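Local atomic coordinates of HMG-CoA Lyase (Bacillus subtilis subsp. subtilis, PDB entry 1YDO), a protein that belongs to the HMGL-like family of the TIM-barrel clan and folds into an eight-stranded parallel beta/alpha barrel. Residues 207-216 with 240-250; 98-106 with 117-127. All blocks are in the same frame, centred on the assembly; numbering follows the deposited sequence.

Contact 1 (207-216 with 240-250)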
# COMPACT_ATOMS: atom_id res chain seq x y z
N HIS A 207 9.28 -4.45 -11.07
CA HIS A 207 8.98 -3.04 -11.09
C HIS A 207 7.46 -2.90 -10.94
O HIS A 207 6.74 -2.99 -11.93
CB HIS A 207 9.44 -2.43 -12.41
CG HIS A 207 9.45 -0.92 -12.41
ND1 HIS A 207 9.86 -0.19 -13.50
CD2 HIS A 207 9.11 -0.02 -11.46
CE1 HIS A 207 9.77 1.11 -13.22
NE2 HIS A 207 9.32 1.24 -11.99
N PHE A 208 6.98 -2.72 -9.72
CA PHE A 208 5.55 -2.58 -9.49
C PHE A 208 5.09 -1.12 -9.45
O PHE A 208 5.83 -0.22 -9.03
CB PHE A 208 5.16 -3.24 -8.18
CG PHE A 208 5.22 -4.74 -8.22
CD1 PHE A 208 4.44 -5.46 -9.13
CD2 PHE A 208 6.07 -5.43 -7.36
CE1 PHE A 208 4.51 -6.85 -9.18
CE2 PHE A 208 6.15 -6.81 -7.40
CZ PHE A 208 5.37 -7.53 -8.32
N HIS A 209 3.86 -0.89 -9.90
CA HIS A 209 3.26 0.45 -9.88
C HIS A 209 2.07 0.39 -8.92
O HIS A 209 1.12 -0.35 -9.18
CB HIS A 209 2.78 0.84 -11.28
CG HIS A 209 3.85 1.38 -12.17
ND1 HIS A 209 3.65 1.68 -13.49
CD2 HIS A 209 5.15 1.68 -11.90
CE1 HIS A 209 4.78 2.14 -14.02
NE2 HIS A 209 5.70 2.14 -13.08
N ASP A 210 2.09 1.13 -7.82
CA ASP A 210 0.93 1.02 -6.95
C ASP A 210 -0.16 2.01 -7.29
O ASP A 210 -0.66 2.73 -6.43
CB ASP A 210 1.29 1.09 -5.46
CG ASP A 210 1.79 2.44 -5.04
OD1 ASP A 210 2.64 2.98 -5.77
OD2 ASP A 210 1.34 2.95 -3.99
N THR A 211 -0.52 2.04 -8.57
CA THR A 211 -1.59 2.90 -9.02
C THR A 211 -2.85 2.44 -8.28
O THR A 211 -3.76 3.22 -8.05
CB THR A 211 -1.81 2.74 -10.52
OG1 THR A 211 -0.63 3.15 -11.22
CG2 THR A 211 -2.98 3.57 -10.98
N ARG A 212 -2.89 1.16 -7.92
CA ARG A 212 -4.02 0.62 -7.18
C ARG A 212 -3.63 0.35 -5.73
O ARG A 212 -4.36 -0.29 -4.98
CB ARG A 212 -4.52 -0.67 -7.84
CG ARG A 212 -5.74 -0.47 -8.72
CD ARG A 212 -5.51 0.53 -9.84
NE ARG A 212 -6.75 0.77 -10.59
CZ ARG A 212 -7.23 -0.03 -11.53
NH1 ARG A 212 -6.57 -1.14 -11.86
NH2 ARG A 212 -8.37 0.27 -12.14
N GLY A 213 -2.46 0.86 -5.35
CA GLY A 213 -1.95 0.69 -4.01
C GLY A 213 -1.74 -0.76 -3.62
O GLY A 213 -1.96 -1.11 -2.46
N THR A 214 -1.31 -1.61 -4.56
CA THR A 214 -1.10 -3.01 -4.23
C THR A 214 0.34 -3.41 -4.39
O THR A 214 0.69 -4.57 -4.23
CB THR A 214 -2.00 -3.94 -5.09
OG1 THR A 214 -1.85 -3.61 -6.47
CG2 THR A 214 -3.47 -3.79 -4.72
N ALA A 215 1.18 -2.42 -4.67
CA ALA A 215 2.61 -2.64 -4.87
C ALA A 215 3.28 -3.43 -3.77
O ALA A 215 3.79 -4.53 -4.00
CB ALA A 215 3.32 -1.32 -5.04
N LEU A 216 3.33 -2.85 -2.58
CA LEU A 216 3.97 -3.52 -1.47
C LEU A 216 3.39 -4.90 -1.23
O LEU A 216 4.12 -5.83 -0.88
CB LEU A 216 3.86 -2.64 -0.22
CG LEU A 216 5.04 -1.71 0.07
CD1 LEU A 216 5.43 -0.92 -1.14
CD2 LEU A 216 4.65 -0.80 1.21
N CYS A 240 0.88 7.80 -13.36
CA CYS A 240 0.55 6.81 -14.38
C CYS A 240 -0.16 7.52 -15.53
O CYS A 240 -1.22 8.11 -15.35
CB CYS A 240 -0.36 5.73 -13.78
SG CYS A 240 -0.64 4.30 -14.85
N PRO A 241 0.44 7.48 -16.74
CA PRO A 241 -0.16 8.13 -17.92
C PRO A 241 -1.50 7.52 -18.31
O PRO A 241 -2.33 8.19 -18.91
CB PRO A 241 0.91 7.94 -19.00
CG PRO A 241 1.55 6.66 -18.61
CD PRO A 241 1.69 6.79 -17.11
N TYR A 242 -1.70 6.26 -17.95
CA TYR A 242 -2.94 5.55 -18.25
C TYR A 242 -4.05 6.05 -17.31
O TYR A 242 -5.23 5.96 -17.63
CB TYR A 242 -2.73 4.04 -18.08
CG TYR A 242 -3.90 3.18 -18.53
CD1 TYR A 242 -4.44 3.31 -19.81
CD2 TYR A 242 -4.45 2.21 -17.67
CE1 TYR A 242 -5.50 2.49 -20.24
CE2 TYR A 242 -5.51 1.38 -18.08
CZ TYR A 242 -6.03 1.53 -19.37
OH TYR A 242 -7.06 0.71 -19.78
N ALA A 243 -3.66 6.59 -16.15
CA ALA A 243 -4.60 7.11 -15.17
C ALA A 243 -4.00 8.32 -14.45
O ALA A 243 -3.36 8.17 -13.41
CB ALA A 243 -4.97 6.03 -14.16
N PRO A 244 -4.20 9.54 -14.99
CA PRO A 244 -3.68 10.78 -14.40
C PRO A 244 -4.25 11.10 -13.02
O PRO A 244 -5.43 10.88 -12.75
CB PRO A 244 -4.04 11.83 -15.45
CG PRO A 244 -5.32 11.31 -16.02
CD PRO A 244 -5.00 9.83 -16.20
N GLY A 245 -3.40 11.64 -12.15
CA GLY A 245 -3.83 11.98 -10.81
C GLY A 245 -3.59 10.84 -9.83
O GLY A 245 -3.86 10.99 -8.65
N SER A 246 -3.09 9.72 -10.32
CA SER A 246 -2.81 8.56 -9.47
C SER A 246 -1.31 8.26 -9.44
O SER A 246 -0.61 8.49 -10.43
CB SER A 246 -3.59 7.33 -9.96
OG SER A 246 -3.22 6.97 -11.28
N SER A 247 -0.83 7.74 -8.31
CA SER A 247 0.59 7.41 -8.14
C SER A 247 1.10 6.40 -9.15
O SER A 247 0.32 5.65 -9.74
CB SER A 247 0.85 6.90 -6.71
OG SER A 247 -0.17 6.02 -6.28
N GLY A 248 2.42 6.39 -9.36
CA GLY A 248 3.02 5.48 -10.31
C GLY A 248 3.70 4.31 -9.63
O GLY A 248 3.03 3.40 -9.13
N ASN A 249 5.02 4.33 -9.61
CA ASN A 249 5.77 3.25 -8.97
C ASN A 249 5.75 3.39 -7.46
O ASN A 249 5.50 4.47 -6.92
CB ASN A 249 7.21 3.21 -9.46
CG ASN A 249 7.55 4.40 -10.31
OD1 ASN A 249 7.40 5.55 -9.89
ND2 ASN A 249 8.02 4.14 -11.53
N ALA A 250 6.04 2.29 -6.78
CA ALA A 250 6.06 2.27 -5.33
C ALA A 250 7.14 3.20 -4.81
O ALA A 250 8.23 3.27 -5.36
CB ALA A 250 6.31 0.86 -4.84

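Contact 2 (98-106 with 117-127)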
# COMPACT_ATOMS: atom_id res chain seq x y z
N ALA A 98 23.52 -0.20 -19.01
CA ALA A 98 22.53 0.23 -19.97
C ALA A 98 21.29 -0.63 -19.81
O ALA A 98 21.39 -1.84 -19.66
CB ALA A 98 23.08 0.09 -21.37
N CYS A 99 20.12 -0.02 -19.83
CA CYS A 99 18.90 -0.80 -19.68
C CYS A 99 18.05 -0.74 -20.93
O CYS A 99 17.47 0.29 -21.23
CB CYS A 99 18.06 -0.26 -18.53
SG CYS A 99 18.98 0.13 -17.02
N VAL A 100 17.99 -1.83 -21.68
CA VAL A 100 17.15 -1.81 -22.85
C VAL A 100 15.70 -2.02 -22.41
O VAL A 100 15.45 -2.29 -21.23
CB VAL A 100 17.54 -2.90 -23.83
CG1 VAL A 100 18.90 -2.59 -24.42
CG2 VAL A 100 17.53 -4.26 -23.12
N PHE A 101 14.75 -1.89 -23.33
CA PHE A 101 13.36 -2.06 -22.97
C PHE A 101 12.48 -2.38 -24.15
O PHE A 101 12.81 -2.11 -25.30
CB PHE A 101 12.81 -0.81 -22.30
CG PHE A 101 12.96 0.43 -23.12
CD1 PHE A 101 14.17 1.11 -23.16
CD2 PHE A 101 11.90 0.91 -23.89
CE1 PHE A 101 14.34 2.25 -23.96
CE2 PHE A 101 12.05 2.04 -24.70
CZ PHE A 101 13.27 2.71 -24.73
N MSE A 102 11.32 -2.97 -23.83
CA MSE A 102 10.33 -3.32 -24.83
C MSE A 102 9.09 -3.80 -24.11
O MSE A 102 9.12 -4.04 -22.90
CB MSE A 102 10.85 -4.42 -25.76
CG MSE A 102 10.96 -5.78 -25.11
SE MSE A 102 11.44 -7.13 -26.40
CE MSE A 102 9.69 -7.37 -27.23
N SER A 103 8.00 -3.95 -24.84
CA SER A 103 6.77 -4.40 -24.24
C SER A 103 6.44 -5.85 -24.60
O SER A 103 6.77 -6.32 -25.70
CB SER A 103 5.62 -3.49 -24.67
OG SER A 103 4.38 -3.93 -24.12
N ALA A 104 5.82 -6.55 -23.66
CA ALA A 104 5.42 -7.94 -23.87
C ALA A 104 4.21 -7.93 -24.82
O ALA A 104 4.07 -8.81 -25.67
CB ALA A 104 5.04 -8.58 -22.55
N SER A 105 3.36 -6.93 -24.64
CA SER A 105 2.16 -6.75 -25.45
C SER A 105 2.55 -6.14 -26.80
O SER A 105 3.29 -5.14 -26.86
CB SER A 105 1.17 -5.82 -24.75
OG SER A 105 0.48 -5.02 -25.68
N GLU A 106 2.06 -6.73 -27.88
CA GLU A 106 2.36 -6.22 -29.22
C GLU A 106 1.80 -4.81 -29.38
O GLU A 106 2.51 -3.89 -29.78
CB GLU A 106 1.74 -7.14 -30.28
CG GLU A 106 2.31 -6.94 -31.69
CD GLU A 106 3.60 -7.69 -31.90
OE1 GLU A 106 4.37 -7.30 -32.82
OE2 GLU A 106 3.85 -8.68 -31.17
N THR A 117 7.13 -6.66 -31.58
CA THR A 117 7.93 -7.33 -30.57
C THR A 117 9.19 -7.92 -31.20
O THR A 117 10.27 -7.83 -30.63
CB THR A 117 7.12 -8.45 -29.89
OG1 THR A 117 6.54 -9.31 -30.89
CG2 THR A 117 6.01 -7.86 -29.03
N SER A 118 9.06 -8.48 -32.40
CA SER A 118 10.20 -9.08 -33.09
C SER A 118 11.24 -8.02 -33.43
O SER A 118 12.42 -8.19 -33.15
CB SER A 118 9.75 -9.78 -34.38
OG SER A 118 9.22 -8.84 -35.30
N GLU A 119 10.77 -6.94 -34.04
CA GLU A 119 11.64 -5.85 -34.43
C GLU A 119 12.40 -5.35 -33.22
O GLU A 119 13.62 -5.22 -33.27
CB GLU A 119 10.82 -4.73 -35.03
CG GLU A 119 10.18 -5.09 -36.36
CD GLU A 119 9.31 -3.98 -36.91
OE1 GLU A 119 9.82 -2.84 -37.08
OE2 GLU A 119 8.12 -4.24 -37.18
N SER A 120 11.68 -5.07 -32.14
CA SER A 120 12.34 -4.59 -30.93
C SER A 120 13.33 -5.64 -30.45
O SER A 120 14.47 -5.33 -30.12
CB SER A 120 11.32 -4.31 -29.82
OG SER A 120 10.59 -3.13 -30.08
N LEU A 121 12.87 -6.88 -30.42
CA LEU A 121 13.73 -7.96 -29.97
C LEU A 121 15.05 -7.88 -30.72
O LEU A 121 16.13 -7.96 -30.14
CB LEU A 121 13.06 -9.31 -30.23
CG LEU A 121 13.70 -10.55 -29.61
CD1 LEU A 121 13.62 -10.49 -28.08
CD2 LEU A 121 12.98 -11.78 -30.11
N HIS A 122 14.94 -7.71 -32.03
CA HIS A 122 16.11 -7.62 -32.88
C HIS A 122 17.00 -6.43 -32.49
O HIS A 122 18.23 -6.52 -32.52
CB HIS A 122 15.68 -7.52 -34.34
CG HIS A 122 16.81 -7.64 -35.32
ND1 HIS A 122 17.38 -6.55 -35.93
CD2 HIS A 122 17.46 -8.73 -35.78
CE1 HIS A 122 18.36 -6.96 -36.73
NE2 HIS A 122 18.42 -8.28 -36.66
N ILE A 123 16.37 -5.32 -32.14
CA ILE A 123 17.11 -4.12 -31.75
C ILE A 123 17.91 -4.40 -30.49
O ILE A 123 19.14 -4.31 -30.49
CB ILE A 123 16.16 -2.93 -31.47
CG1 ILE A 123 15.14 -2.77 -32.59
CG2 ILE A 123 16.98 -1.65 -31.31
CD1 ILE A 123 15.75 -2.51 -33.96
N LEU A 124 17.19 -4.75 -29.43
CA LEU A 124 17.81 -5.04 -28.14
C LEU A 124 18.92 -6.05 -28.30
O LEU A 124 19.99 -5.92 -27.70
CB LEU A 124 16.77 -5.60 -27.17
CG LEU A 124 15.48 -4.78 -26.98
CD1 LEU A 124 14.69 -5.39 -25.83
CD2 LEU A 124 15.82 -3.31 -26.70
N LYS A 125 18.67 -7.07 -29.12
CA LYS A 125 19.66 -8.10 -29.38
C LYS A 125 21.01 -7.46 -29.68
O LYS A 125 21.98 -7.69 -28.97
CB LYS A 125 19.23 -8.95 -30.59
CG LYS A 125 20.22 -10.04 -31.01
CD LYS A 125 19.72 -10.81 -32.24
CE LYS A 125 20.60 -12.00 -32.56
NZ LYS A 125 22.02 -11.60 -32.77
N GLN A 126 21.07 -6.66 -30.74
CA GLN A 126 22.33 -6.05 -31.09
C GLN A 126 22.68 -4.89 -30.13
O GLN A 126 23.85 -4.67 -29.80
CB GLN A 126 22.34 -5.61 -32.58
CG GLN A 126 22.23 -6.80 -33.62
CD GLN A 126 23.24 -7.98 -33.38
OE1 GLN A 126 24.45 -7.76 -33.19
NE2 GLN A 126 22.73 -9.21 -33.42
N VAL A 127 21.68 -4.17 -29.64
CA VAL A 127 21.96 -3.09 -28.70
C VAL A 127 22.66 -3.63 -27.46
O VAL A 127 23.48 -2.95 -26.84
CB VAL A 127 20.68 -2.40 -28.28
CG1 VAL A 127 20.99 -1.37 -27.21
CG2 VAL A 127 20.02 -1.77 -29.49

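Contact 1 (207-216 with 240-250)
N249 ND2 donates to H207 NE2 at 3.2 Å, joining 207-216 to 240-250. Ring and amide planes lie only 1° apart, yet each partner sits somewhat out of the other's plane, so the two flat groups are parallel but stepped. H207 reaches N249 because its CG is anti to the backbone N (chi1 -167°), which extends the ring so that N249 ND2 meets the ring's edge. Two residues on, H209 runs alongside N249 with its ring almost perpendicular to that amide; CD2 of H209 comes within 3.4 Å of N249 CA, and its ND1 is taken by the carbonyl of T179.

Backbone bonding is sparse. H209 and N249 make a single beta bridge, flanked by a weak bond from A250 N to F208 O at 3.4 Å. Hydroxyls add to it: T211 OG1 gives its proton to S247 O at 3.1 Å, lying in the carbonyl plane with a C=O...donor angle of 158°, while S247 OG bonds weakly to D210 O at 3.3 Å. The inverse gamma turn centred on D210 brings the chain round to T211.

T211 CG2 rests 3.4 Å from S246 OG, a methyl against a hydroxyl oxygen. Apolar contact gathers at A250, whose CB meets A215 CB at 3.7 Å where helix 215-225 begins and L216 CD1 at 4.2 Å.

The arrangement is loop against loop at the C-terminal end of strand 204-207, the end of the barrel where TIM-barrel proteins carry their active sites. D16 of helix 13-17 touches H207, H209 and N249; I255 of helix 252-261 covers L216 and A250; and R291 of the second subunit packs on S247 and forms a long, weak ion pair with D210.

Contact 2 (98-106 with 117-127)
E106 grips T117 with both carboxylate oxygens. T117 OG1 donates to E106 OE2 at 2.8 Å on the syn side, a little out of plane, whereas T117 N reaches E106 OE1 at 3.1 Å from well above the carboxylate, 54° out of its plane. A bend at chi2 (83°) folds the glutamate back so that its carboxylate meets the first turn of helix 117-133, where a negative charge is probably favoured by the helix dipole. Two bonds from one residue would hinder rotation of the carboxylate.

Beyond this pair the packing is mainly apolar. Selenomethionine M102 lies across L124, its SE 3.7 Å from L124 CD1, and its CE ends 3.5 Å from T117 O, a methyl against a backbone carbonyl oxygen. The other branch of L124 turns to V100, CD2 standing 3.4 Å from V100 CB. V100 CG1 then meets V127 CG1 at 3.7 Å, one helical turn further on.

Strand 98-103 and helix 117-127 run antiparallel, at 171° with axes 8.7 Å apart at closest, the strand-then-helix unit of a beta/alpha barrel. The helix leads on to strand 137-143, which bonds to the backbone of A98 and V100, completing a beta-alpha-beta crossover. N109 of helix 106-110 bonds S120 OG, and helix 156-169 adds L162 against M102 and A165 and F169 against L121.

Overall arrangement
Contact 2 closes before contact 1 opens along the chain, and their centres lie 24 Å apart, with nearest atoms about 9 Å from each other and no touch. Both belong to one parallel sheet rolled into a barrel: strand 97-103 of contact 2 and strand 204-207 leading into contact 1 are separated in it by strands 137-143 and 174-177. Their roles differ. Contact 2 joins a barrel strand to its outer helix, whereas contact 1 joins loops above the C-terminal strand ends and reaches the second subunit. Y141 of strand 137-143 borders both: its ring meets that of H207, and the side chain of F101 touches this residue.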